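Insect group II chitinase (Ostrinia furnacalis, PDB 5Y2A) probably hydrolyses chitin as a family 18 glycoside hydrolase, cleaving the polymer of beta-1,4-linked N-acetylglucosamine within the insect. Local coordinates at residues A[228-232]-A[331-337]; A[2-6]-A[366-371]; A[251-255]-A[266-271]; A[259-263]-A[306-311]. Residues are numbered along the deposited sequence.

Contact 1 (A[228-232]-A[331-337]). With NAG (2-acetamido-2-deoxy-beta-D-glucopyranose), chain C.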
loop_
_atom_site.group_PDB
_atom_site.type_symbol
_atom_site.label_atom_id
_atom_site.label_comp_id
_atom_site.label_asym_id
_atom_site.label_seq_id
_atom_site.Cartn_x
_atom_site.Cartn_y
_atom_site.Cartn_z
ATOM N N VAL A 228 13.030 7.800 24.973
ATOM C CA VAL A 228 13.262 9.154 25.466
ATOM C C VAL A 228 14.562 9.211 26.253
ATOM O O VAL A 228 15.402 10.093 26.036
ATOM C CB VAL A 228 12.065 9.636 26.306
ATOM C CG1 VAL A 228 12.404 10.941 27.020
ATOM C CG2 VAL A 228 10.830 9.822 25.425
ATOM N N ASN A 229 14.747 8.271 27.181
ATOM C CA ASN A 229 15.970 8.266 27.973
ATOM C C ASN A 229 17.195 7.992 27.114
ATOM O O ASN A 229 18.276 8.532 27.384
ATOM C CB ASN A 229 15.848 7.251 29.107
ATOM C CG ASN A 229 15.019 7.779 30.253
ATOM O OD1 ASN A 229 15.476 8.627 31.017
ATOM N ND2 ASN A 229 13.788 7.292 30.373
ATOM N N TYR A 230 17.045 7.188 26.058
ATOM C CA TYR A 230 18.178 6.928 25.175
ATOM C C TYR A 230 18.617 8.197 24.451
ATOM O O TYR A 230 19.816 8.480 24.359
ATOM C CB TYR A 230 17.824 5.833 24.169
ATOM C CG TYR A 230 19.027 5.239 23.470
ATOM C CD1 TYR A 230 19.976 4.504 24.177
ATOM C CD2 TYR A 230 19.222 5.423 22.102
ATOM C CE1 TYR A 230 21.080 3.959 23.541
ATOM C CE2 TYR A 230 20.324 4.881 21.457
ATOM C CZ TYR A 230 21.248 4.149 22.183
ATOM O OH TYR A 230 22.343 3.608 21.548
ATOM N N TRP A 231 17.662 8.977 23.937
ATOM C CA TRP A 231 18.009 10.252 23.313
ATOM C C TRP A 231 18.690 11.186 24.306
ATOM O O TRP A 231 19.680 11.850 23.968
ATOM C CB TRP A 231 16.761 10.914 22.728
ATOM C CG TRP A 231 16.462 10.436 21.353
ATOM C CD1 TRP A 231 15.735 9.337 21.005
ATOM C CD2 TRP A 231 16.922 11.017 20.133
ATOM N NE1 TRP A 231 15.694 9.212 19.639
ATOM C CE2 TRP A 231 16.425 10.225 19.081
ATOM C CE3 TRP A 231 17.713 12.129 19.826
ATOM C CZ2 TRP A 231 16.695 10.508 17.745
ATOM C CZ3 TRP A 231 17.965 12.416 18.497
ATOM C CH2 TRP A 231 17.457 11.609 17.473
ATOM N N ILE A 232 18.176 11.248 25.536
ATOM C CA ILE A 232 18.795 12.085 26.562
ATOM C C ILE A 232 20.222 11.621 26.832
ATOM O O ILE A 232 21.161 12.424 26.864
ATOM C CB ILE A 232 17.951 12.069 27.850
ATOM C CG1 ILE A 232 16.567 12.674 27.601
ATOM C CG2 ILE A 232 18.678 12.814 28.973
ATOM C CD1 ILE A 232 15.618 12.549 28.789
ATOM N N TYR A 331 3.883 12.463 31.354
ATOM C CA TYR A 331 5.280 12.039 31.305
ATOM C C TYR A 331 6.170 13.140 30.744
ATOM O O TYR A 331 7.255 13.410 31.274
ATOM C CB TYR A 331 5.393 10.774 30.458
ATOM C CG TYR A 331 6.796 10.266 30.220
ATOM C CD1 TYR A 331 7.400 9.397 31.119
ATOM C CD2 TYR A 331 7.502 10.620 29.081
ATOM C CE1 TYR A 331 8.674 8.905 30.893
ATOM C CE2 TYR A 331 8.782 10.138 28.849
ATOM C CZ TYR A 331 9.360 9.278 29.763
ATOM O OH TYR A 331 10.628 8.786 29.546
ATOM N N VAL A 332 5.737 13.760 29.641
ATOM C CA VAL A 332 6.465 14.886 29.060
ATOM C C VAL A 332 6.657 15.994 30.087
ATOM O O VAL A 332 7.745 16.567 30.215
ATOM C CB VAL A 332 5.721 15.402 27.812
ATOM C CG1 VAL A 332 6.169 16.825 27.467
ATOM C CG2 VAL A 332 5.951 14.451 26.634
ATOM N N ARG A 333 5.610 16.300 30.848
ATOM C CA ARG A 333 5.731 17.378 31.814
ATOM C C ARG A 333 6.614 16.970 32.989
ATOM O O ARG A 333 7.456 17.761 33.437
ATOM C CB ARG A 333 4.346 17.811 32.281
ATOM C CG ARG A 333 4.367 19.141 32.965
ATOM C CD ARG A 333 3.000 19.752 33.004
ATOM N NE ARG A 333 3.019 20.970 33.799
ATOM C CZ ARG A 333 2.026 21.848 33.839
ATOM N NH1 ARG A 333 0.929 21.640 33.125
ATOM N NH2 ARG A 333 2.132 22.935 34.590
ATOM N N ALA A 334 6.466 15.738 33.477
ATOM C CA ALA A 334 7.283 15.282 34.598
ATOM C C ALA A 334 8.759 15.227 34.230
ATOM O O ALA A 334 9.618 15.603 35.036
ATOM C CB ALA A 334 6.798 13.917 35.084
ATOM N N MET A 335 9.071 14.730 33.030
ATOM C CA MET A 335 10.431 14.674 32.503
ATOM C C MET A 335 10.947 16.027 32.034
ATOM O O MET A 335 12.118 16.116 31.642
ATOM C CB MET A 335 10.494 13.671 31.344
ATOM C CG MET A 335 10.347 12.216 31.747
ATOM S SD MET A 335 11.860 11.532 32.447
ATOM C CE MET A 335 12.852 11.408 30.968
ATOM N N GLU A 336 10.104 17.063 32.036
ATOM C CA GLU A 336 10.493 18.407 31.604
ATOM C C GLU A 336 11.019 18.408 30.167
ATOM O O GLU A 336 12.058 18.995 29.854
ATOM C CB GLU A 336 11.513 19.012 32.575
ATOM C CG GLU A 336 11.008 19.043 34.016
ATOM C CD GLU A 336 12.047 19.545 35.002
ATOM O OE1 GLU A 336 11.727 20.463 35.784
ATOM O OE2 GLU A 336 13.178 19.012 35.004
ATOM N N LEU A 337 10.267 17.764 29.278
ATOM C CA LEU A 337 10.648 17.667 27.879
ATOM C C LEU A 337 10.101 18.878 27.124
ATOM O O LEU A 337 9.538 19.799 27.717
ATOM C CB LEU A 337 10.151 16.348 27.289
ATOM C CG LEU A 337 10.604 15.102 28.056
ATOM C CD1 LEU A 337 10.055 13.833 27.410
ATOM C CD2 LEU A 337 12.126 15.052 28.150
HETATM C C1 NAG C . 12.087 4.559 32.439
HETATM C C2 NAG C . 11.710 3.734 33.663
HETATM C C3 NAG C . 12.694 3.996 34.806
HETATM C C4 NAG C . 14.141 3.829 34.348
HETATM C C5 NAG C . 14.387 4.613 33.062
HETATM C C6 NAG C . 15.753 4.361 32.462
HETATM C C7 NAG C . 9.433 3.055 34.271
HETATM C C8 NAG C . 8.101 3.504 34.791
HETATM N N2 NAG C . 10.353 4.012 34.104
HETATM O O3 NAG C . 12.384 3.097 35.865
HETATM O O4 NAG C . 15.032 4.401 35.301
HETATM O O5 NAG C . 13.417 4.264 32.063
HETATM O O6 NAG C . 15.866 3.039 31.950
HETATM O O7 NAG C . 9.662 1.883 34.000
#
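Y331 opens the second segment by laying its ring edge against V228, with CE2 4.0 Å from V228 CG2. Its OH lies 3.6 Å from both V228 CB and N229 ND2, but its hydrogen bond goes to N225, one turn earlier on helix 224-233. N229 ND2 also bonds to N225, through the backbone O, and lies 3.5 Å from NAG O5; Y212, N225 and N229 surround the glycan, probably N-linked to N225 within an N-F-T sequon. Helix 224-233 and helix 322-334, whose C-terminal end the second segment spans, pack outside the parallel strands of the family 18 TIM barrel, V228 and L337 each touching V243 of strand 241-254. Further on, M335 reaches over with CE, 3.7 Å from I232 CD1 and 4.0 Å from V228 CG1. At E336 a positive phi and the bonds L337 N to V332 O (2.9 Å) and E336 N to R333 O (3.1 Å) form a Schellman motif. The reversal brings L337 back to the interface, where its CD1 meets V228 CG1 at 3.7 Å.

Contact 2 (A[2-6]-A[366-371])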
loop_
_atom_site.group_PDB
_atom_site.type_symbol
_atom_site.label_atom_id
_atom_site.label_comp_id
_atom_site.label_asym_id
_atom_site.label_seq_id
_atom_site.Cartn_x
_atom_site.Cartn_y
_atom_site.Cartn_z
ATOM N N ARG A 2 5.842 27.221 27.205
ATOM C CA ARG A 2 6.697 26.235 27.910
ATOM C C ARG A 2 6.683 24.857 27.239
ATOM O O ARG A 2 7.681 24.276 27.117
ATOM C CB ARG A 2 6.344 25.999 29.379
ATOM C CG ARG A 2 7.330 25.154 30.164
ATOM C CD ARG A 2 6.836 24.899 31.609
ATOM N NE ARG A 2 7.846 24.436 32.542
ATOM C CZ ARG A 2 7.708 23.415 33.382
ATOM N NH1 ARG A 2 6.595 22.726 33.403
ATOM N NH2 ARG A 2 8.684 23.062 34.195
ATOM N N PHE A 3 5.520 24.382 26.845
ATOM C CA PHE A 3 5.429 23.080 26.191
ATOM C C PHE A 3 4.814 23.247 24.811
ATOM O O PHE A 3 3.871 24.022 24.631
ATOM C CB PHE A 3 4.603 22.072 27.011
ATOM C CG PHE A 3 5.242 21.683 28.319
ATOM C CD1 PHE A 3 6.383 20.897 28.340
ATOM C CD2 PHE A 3 4.707 22.114 29.523
ATOM C CE1 PHE A 3 6.981 20.544 29.535
ATOM C CE2 PHE A 3 5.302 21.767 30.726
ATOM C CZ PHE A 3 6.437 20.983 30.733
ATOM N N LYS A 4 5.357 22.525 23.838
ATOM C CA LYS A 4 4.822 22.546 22.486
ATOM C C LYS A 4 3.800 21.432 22.287
ATOM O O LYS A 4 3.880 20.368 22.906
ATOM C CB LYS A 4 5.949 22.397 21.458
ATOM C CG LYS A 4 7.029 23.469 21.543
ATOM C CD LYS A 4 8.112 23.239 20.478
ATOM C CE LYS A 4 9.094 24.408 20.414
ATOM N NZ LYS A 4 9.811 24.606 21.705
ATOM N N VAL A 5 2.815 21.694 21.429
ATOM C CA VAL A 5 1.936 20.650 20.908
ATOM C C VAL A 5 2.078 20.722 19.395
ATOM O O VAL A 5 1.548 21.636 18.749
ATOM C CB VAL A 5 0.483 20.806 21.360
ATOM C CG1 VAL A 5 -0.380 19.689 20.761
ATOM C CG2 VAL A 5 0.393 20.777 22.881
ATOM N N VAL A 6 2.830 19.787 18.830
ATOM C CA VAL A 6 3.189 19.794 17.417
ATOM C C VAL A 6 2.194 18.898 16.689
ATOM O O VAL A 6 2.157 17.685 16.922
ATOM C CB VAL A 6 4.635 19.319 17.211
ATOM C CG1 VAL A 6 4.989 19.252 15.725
ATOM C CG2 VAL A 6 5.603 20.237 17.958
ATOM N N ILE A 366 -4.212 16.077 25.362
ATOM C CA ILE A 366 -2.816 16.514 25.389
ATOM C C ILE A 366 -2.717 18.009 25.702
ATOM O O ILE A 366 -1.846 18.440 26.472
ATOM C CB ILE A 366 -2.125 16.149 24.057
ATOM C CG1 ILE A 366 -1.999 14.621 23.941
ATOM C CG2 ILE A 366 -0.762 16.823 23.948
ATOM C CD1 ILE A 366 -1.517 14.116 22.583
ATOM N N ASN A 367 -3.603 18.822 25.119
ATOM C CA ASN A 367 -3.593 20.262 25.390
ATOM C C ASN A 367 -3.952 20.566 26.839
ATOM O O ASN A 367 -3.436 21.524 27.428
ATOM C CB ASN A 367 -4.561 20.977 24.458
ATOM C CG ASN A 367 -3.938 21.281 23.128
ATOM O OD1 ASN A 367 -3.380 22.356 22.922
ATOM N ND2 ASN A 367 -4.010 20.323 22.217
ATOM N N HIS A 368 -4.861 19.781 27.406
ATOM C CA HIS A 368 -5.220 19.914 28.814
ATOM C C HIS A 368 -3.992 19.785 29.711
ATOM O O HIS A 368 -3.747 20.632 30.579
ATOM C CB HIS A 368 -6.276 18.855 29.144
ATOM C CG HIS A 368 -6.578 18.716 30.601
ATOM N ND1 HIS A 368 -7.084 19.747 31.361
ATOM C CD2 HIS A 368 -6.470 17.652 31.432
ATOM C CE1 HIS A 368 -7.259 19.328 32.602
ATOM N NE2 HIS A 368 -6.896 18.060 32.670
ATOM N N VAL A 369 -3.184 18.748 29.483
ATOM C CA VAL A 369 -2.024 18.490 30.333
ATOM C C VAL A 369 -0.935 19.533 30.105
ATOM O O VAL A 369 -0.345 20.063 31.057
ATOM C CB VAL A 369 -1.485 17.069 30.082
ATOM C CG1 VAL A 369 -0.172 16.869 30.826
ATOM C CG2 VAL A 369 -2.518 16.026 30.490
ATOM N N LEU A 370 -0.614 19.808 28.843
ATOM C CA LEU A 370 0.575 20.586 28.521
ATOM C C LEU A 370 0.331 22.086 28.496
ATOM O O LEU A 370 1.273 22.860 28.708
ATOM C CB LEU A 370 1.139 20.150 27.166
ATOM C CG LEU A 370 1.656 18.715 27.113
ATOM C CD1 LEU A 370 2.245 18.451 25.740
ATOM C CD2 LEU A 370 2.690 18.486 28.214
ATOM N N ARG A 371 -0.897 22.518 28.216
ATOM C CA ARG A 371 -1.190 23.934 28.058
ATOM C C ARG A 371 -2.317 24.404 28.969
ATOM O O ARG A 371 -2.768 25.549 28.835
ATOM C CB ARG A 371 -1.509 24.240 26.589
ATOM C CG ARG A 371 -0.344 23.892 25.658
ATOM C CD ARG A 371 -0.724 24.021 24.207
ATOM N NE ARG A 371 -0.879 25.412 23.789
ATOM C CZ ARG A 371 -1.627 25.800 22.761
ATOM N NH1 ARG A 371 -2.307 24.903 22.056
ATOM N NH2 ARG A 371 -1.703 27.085 22.440
HETATM O O HOH W 1 2.910 25.079 27.964
#
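V5, L370 and F3 account for most of the surface shared by the start of the chain and its last helix. V5 points at the helix from a strand running nearly antiparallel to it: the axes of 4-6 and 366-371 make 153° and approach to 9.0 Å. Its CG2 is in apolar contact with L370 CD1 at 4.1 Å and I366 CG2 at 4.3 Å, and also touches the aliphatic part of R371, 3.7 Å from CD. L370 points back, placing CD1 3.8 Å from K4 O and holding CD2 over one face of the F3 ring. F3 and L370 come close at their roots too, CB to CB at 4.0 Å, and a water joins their backbones, accepting from F3 N and donating to L370 O, each at 2.9 Å. Beside V5, R371 NH1 donates to N367 OD1 at 2.9 Å, which folds the arginine along the helix; N367 ND2 in turn bonds to the backbone O of L363 and of L31. In a TIM barrel this is the packing of the first strand against the helix that follows the eighth. Strand 4-10 lies between strands 34-42 and 339-343, the latter also touched by I366 and L370 at S340, while V369 packs on helix 322-334 and F3 reaches R333 of that helix.

Contact 3 (A[251-255]-A[266-271])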
loop_
_atom_site.group_PDB
_atom_site.type_symbol
_atom_site.label_atom_id
_atom_site.label_comp_id
_atom_site.label_asym_id
_atom_site.label_seq_id
_atom_site.Cartn_x
_atom_site.Cartn_y
_atom_site.Cartn_z
ATOM N N SER A 251 -3.353 -2.853 13.393
ATOM C CA SER A 251 -4.318 -3.938 13.415
ATOM C C SER A 251 -3.708 -5.217 12.864
ATOM O O SER A 251 -2.778 -5.191 12.046
ATOM C CB SER A 251 -5.572 -3.587 12.613
ATOM O OG SER A 251 -5.288 -3.634 11.231
ATOM N N PHE A 252 -4.257 -6.338 13.326
ATOM C CA PHE A 252 -3.755 -7.666 13.016
ATOM C C PHE A 252 -4.921 -8.614 12.791
ATOM O O PHE A 252 -6.005 -8.439 13.354
ATOM C CB PHE A 252 -2.909 -8.270 14.152
ATOM C CG PHE A 252 -1.762 -7.412 14.627
ATOM C CD1 PHE A 252 -1.984 -6.280 15.399
ATOM C CD2 PHE A 252 -0.455 -7.795 14.373
ATOM C CE1 PHE A 252 -0.925 -5.522 15.864
ATOM C CE2 PHE A 252 0.609 -7.042 14.839
ATOM C CZ PHE A 252 0.375 -5.906 15.583
ATOM N N SER A 253 -4.674 -9.644 11.985
ATOM C CA SER A 253 -5.541 -10.818 11.913
ATOM C C SER A 253 -4.807 -11.982 12.578
ATOM O O SER A 253 -3.696 -12.324 12.164
ATOM C CB SER A 253 -5.905 -11.141 10.464
ATOM O OG SER A 253 -6.621 -10.062 9.866
ATOM N N VAL A 254 -5.427 -12.584 13.612
ATOM C CA VAL A 254 -4.753 -13.542 14.489
ATOM C C VAL A 254 -4.986 -14.966 13.994
ATOM O O VAL A 254 -6.097 -15.328 13.588
ATOM C CB VAL A 254 -5.234 -13.377 15.946
ATOM C CG1 VAL A 254 -4.491 -14.359 16.883
ATOM C CG2 VAL A 254 -5.024 -11.934 16.429
ATOM N N VAL A 255 -3.931 -15.787 14.049
ATOM C CA VAL A 255 -4.042 -17.191 13.660
ATOM C C VAL A 255 -5.130 -17.877 14.483
ATOM O O VAL A 255 -5.253 -17.658 15.695
ATOM C CB VAL A 255 -2.679 -17.886 13.821
ATOM C CG1 VAL A 255 -2.819 -19.397 13.714
ATOM C CG2 VAL A 255 -1.688 -17.358 12.790
ATOM N N THR A 266 0.142 -13.969 14.187
ATOM C CA THR A 266 -0.770 -13.353 13.240
ATOM C C THR A 266 -0.376 -13.746 11.825
ATOM O O THR A 266 0.767 -14.124 11.559
ATOM C CB THR A 266 -0.775 -11.824 13.378
ATOM O OG1 THR A 266 0.550 -11.328 13.177
ATOM C CG2 THR A 266 -1.253 -11.428 14.771
ATOM N N TYR A 267 -1.343 -13.648 10.913
ATOM C CA TYR A 267 -1.127 -14.012 9.523
ATOM C C TYR A 267 -1.322 -12.863 8.541
ATOM O O TYR A 267 -1.003 -13.028 7.357
ATOM C CB TYR A 267 -2.054 -15.175 9.131
ATOM C CG TYR A 267 -3.530 -14.832 9.162
ATOM C CD1 TYR A 267 -4.161 -14.291 8.050
ATOM C CD2 TYR A 267 -4.292 -15.052 10.302
ATOM C CE1 TYR A 267 -5.498 -13.973 8.070
ATOM C CE2 TYR A 267 -5.646 -14.743 10.330
ATOM C CZ TYR A 267 -6.242 -14.205 9.209
ATOM O OH TYR A 267 -7.587 -13.884 9.226
ATOM N N ALA A 268 -1.827 -11.714 8.986
ATOM C CA ALA A 268 -2.054 -10.580 8.098
ATOM C C ALA A 268 -2.308 -9.347 8.954
ATOM O O ALA A 268 -2.477 -9.437 10.169
ATOM C CB ALA A 268 -3.238 -10.832 7.161
ATOM N N GLY A 269 -2.319 -8.190 8.307
ATOM C CA GLY A 269 -2.888 -7.023 8.941
ATOM C C GLY A 269 -4.383 -7.207 9.134
ATOM O O GLY A 269 -5.012 -8.103 8.571
ATOM N N GLY A 270 -4.966 -6.351 9.962
ATOM C CA GLY A 270 -6.404 -6.380 10.147
ATOM C C GLY A 270 -7.160 -5.937 8.905
ATOM O O GLY A 270 -6.611 -5.306 8.005
ATOM N N GLU A 271 -8.440 -6.318 8.844
ATOM C CA GLU A 271 -9.357 -5.777 7.843
ATOM C C GLU A 271 -9.285 -4.255 7.820
ATOM O O GLU A 271 -9.180 -3.608 8.866
ATOM C CB GLU A 271 -10.798 -6.207 8.155
ATOM C CG GLU A 271 -11.116 -7.688 7.996
ATOM C CD GLU A 271 -11.150 -8.121 6.537
ATOM O OE1 GLU A 271 -11.710 -7.368 5.714
ATOM O OE2 GLU A 271 -10.625 -9.200 6.213
HETATM O O HOH W 2 -6.816 -2.297 9.560
HETATM O O HOH W 3 -8.086 -11.155 7.682
#
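The two segments run antiparallel, with V254 and T266 as a non-hydrogen-bonded pair whose CA atoms lie 4.2 Å apart. Next to it, S253 faces two successive residues: Y267 N donates to S253 O (3.0 Å) and S253 N to A268 O (2.9 Å), while the chain turns a corner at 267 and 268. Farther along, G270 N makes weak bonds to S251 O (3.2 Å) and S251 OG (3.0 Å); a CB on G270 would collide with that hydroxyl. This beta hairpin, formed by strands 241-254 and 266-269, belongs to the insertion that family 18 chitinases of this type carry after the seventh barrel strand. S253 dominates the side-chain contacts: its CB sits over the Y267 ring, 3.8 Å from the centroid in a CH-pi contact, and its OG donates to G269 O at 2.8 Å. A water donates to S253 OG (2.8 Å) and Y267 OH (3.2 Å), the latter also bonded to D314. F252 CB meets T266 CG2 at 3.6 Å, and E271 forms a salt bridge with K90 of the second subunit.

Contact 4 (A[259-263]-A[306-311])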
loop_
_atom_site.group_PDB
_atom_site.type_symbol
_atom_site.label_atom_id
_atom_site.label_comp_id
_atom_site.label_asym_id
_atom_site.label_seq_id
_atom_site.Cartn_x
_atom_site.Cartn_y
_atom_site.Cartn_z
ATOM N N GLY A 259 -5.726 -17.290 20.503
ATOM C CA GLY A 259 -6.155 -16.440 21.594
ATOM C C GLY A 259 -6.094 -14.963 21.248
ATOM O O GLY A 259 -5.860 -14.559 20.108
ATOM N N THR A 260 -6.298 -14.139 22.277
ATOM C CA THR A 260 -6.357 -12.690 22.108
ATOM C C THR A 260 -5.243 -11.958 22.839
ATOM O O THR A 260 -5.310 -10.731 22.973
ATOM C CB THR A 260 -7.712 -12.149 22.579
ATOM O OG1 THR A 260 -7.879 -12.426 23.979
ATOM C CG2 THR A 260 -8.839 -12.782 21.794
ATOM N N GLY A 261 -4.229 -12.657 23.330
ATOM C CA GLY A 261 -3.210 -12.018 24.127
ATOM C C GLY A 261 -2.145 -11.326 23.297
ATOM O O GLY A 261 -2.109 -11.383 22.071
ATOM N N LEU A 262 -1.261 -10.638 24.012
ATOM C CA LEU A 262 -0.080 -10.062 23.387
ATOM C C LEU A 262 0.847 -11.185 22.940
ATOM O O LEU A 262 0.978 -12.203 23.624
ATOM C CB LEU A 262 0.637 -9.153 24.383
ATOM C CG LEU A 262 -0.041 -7.823 24.712
ATOM C CD1 LEU A 262 0.633 -7.263 25.947
ATOM C CD2 LEU A 262 -0.003 -6.831 23.545
ATOM N N GLY A 263 1.482 -11.003 21.787
ATOM C CA GLY A 263 2.373 -12.019 21.255
ATOM C C GLY A 263 1.702 -13.172 20.534
ATOM O O GLY A 263 2.390 -14.115 20.137
ATOM N N ILE A 306 1.385 -0.478 28.814
ATOM C CA ILE A 306 0.953 -0.310 27.436
ATOM C C ILE A 306 -0.484 0.187 27.454
ATOM O O ILE A 306 -1.220 0.005 28.428
ATOM C CB ILE A 306 1.052 -1.610 26.612
ATOM C CG1 ILE A 306 0.112 -2.670 27.183
ATOM C CG2 ILE A 306 2.490 -2.124 26.559
ATOM C CD1 ILE A 306 -0.075 -3.851 26.253
ATOM N N GLY A 307 -0.877 0.841 26.359
ATOM C CA GLY A 307 -2.253 1.210 26.179
ATOM C C GLY A 307 -3.120 -0.002 25.873
ATOM O O GLY A 307 -2.653 -1.150 25.862
ATOM N N PRO A 308 -4.392 0.249 25.585
ATOM C CA PRO A 308 -5.338 -0.846 25.358
ATOM C C PRO A 308 -5.163 -1.494 23.990
ATOM O O PRO A 308 -4.440 -1.010 23.116
ATOM C CB PRO A 308 -6.703 -0.157 25.459
ATOM C CG PRO A 308 -6.435 1.264 25.097
ATOM C CD PRO A 308 -5.053 1.568 25.593
ATOM N N TYR A 309 -5.837 -2.630 23.830
ATOM C CA TYR A 309 -6.102 -3.195 22.514
ATOM C C TYR A 309 -7.539 -3.705 22.493
ATOM O O TYR A 309 -8.153 -3.952 23.538
ATOM C CB TYR A 309 -5.083 -4.288 22.121
ATOM C CG TYR A 309 -4.985 -5.486 23.046
ATOM C CD1 TYR A 309 -4.084 -5.499 24.103
ATOM C CD2 TYR A 309 -5.767 -6.617 22.838
ATOM C CE1 TYR A 309 -3.979 -6.608 24.949
ATOM C CE2 TYR A 309 -5.669 -7.727 23.674
ATOM C CZ TYR A 309 -4.774 -7.713 24.728
ATOM O OH TYR A 309 -4.669 -8.803 25.568
ATOM N N ALA A 310 -8.094 -3.802 21.290
ATOM C CA ALA A 310 -9.475 -4.193 21.108
ATOM C C ALA A 310 -9.541 -5.399 20.185
ATOM O O ALA A 310 -8.732 -5.527 19.258
ATOM C CB ALA A 310 -10.322 -3.038 20.555
ATOM N N THR A 311 -10.510 -6.280 20.429
ATOM C CA THR A 311 -10.576 -7.542 19.713
ATOM C C THR A 311 -12.010 -7.871 19.304
ATOM O O THR A 311 -12.973 -7.467 19.955
ATOM C CB THR A 311 -10.040 -8.715 20.544
ATOM O OG1 THR A 311 -10.836 -8.849 21.727
ATOM C CG2 THR A 311 -8.565 -8.506 20.907
HETATM O O HOH W 4 -6.391 -10.944 25.792
#
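Y309 adopts the p rotamer (chi1 59°), which swings its ring from strand 309-312 down onto the 259-263 loop. There CE2 comes within 3.1 Å of T260 O, CE1 lies 4.1 Å from L262 CG, and OH is 3.8 Å from G261 CA, so the ring spans three consecutive loop residues. A water lies at this end of the ring, 2.8 Å from both Y309 OH and T260 OG1, and donates a weak bond to T260 O at 3.0 Å. T311, also p and two residues on, projects from the same side of the strand; its CG2 meets T260 CB at 4.1 Å, while its OG1 is bonded to H299. I306, with chi1 again near +60° and chi2 t, extends CD1 to 3.5 Å from L262 CD1. L262 itself starts sideways, and its m, t conformation brings the side chain against both I306 and the tyrosine ring. The flanking glycines G259 and G263 hold positive phi values at which a CB would jam against the preceding carbonyl. The contact thus lays the hairpin loop between strands 241-254 and 266-269 on the small antiparallel sheet of the chitinase insertion: Y309 stacks with both H299 of strand 297-299 and W316 of strand 315-318, and W316 NE1 also bonds to T260 O.

Overall arrangement
The four contacts divide between barrel and insertion. Contacts 1 and 2, with centres 14 Å apart, lie where the outer helices meet the barrel and touch directly: R333 NH1 probably hydrogen-bonds V369 O at 2.9 Å, and R333 CG packs 3.6 Å from F3 CZ. Contacts 3 and 4, centres 12 Å apart, alternate along the chain in the insertion, where V254 CG1 lies 3.5 Å from G259 O. Contact 2, which joins the chain's first residues to its last helix, encloses the other three in sequence and lies about 35 Å from contact 3, centre to centre. The glycan adjoins contact 1 at N229; from contact 4, the I306 side chain is about 11 Å from a NAG.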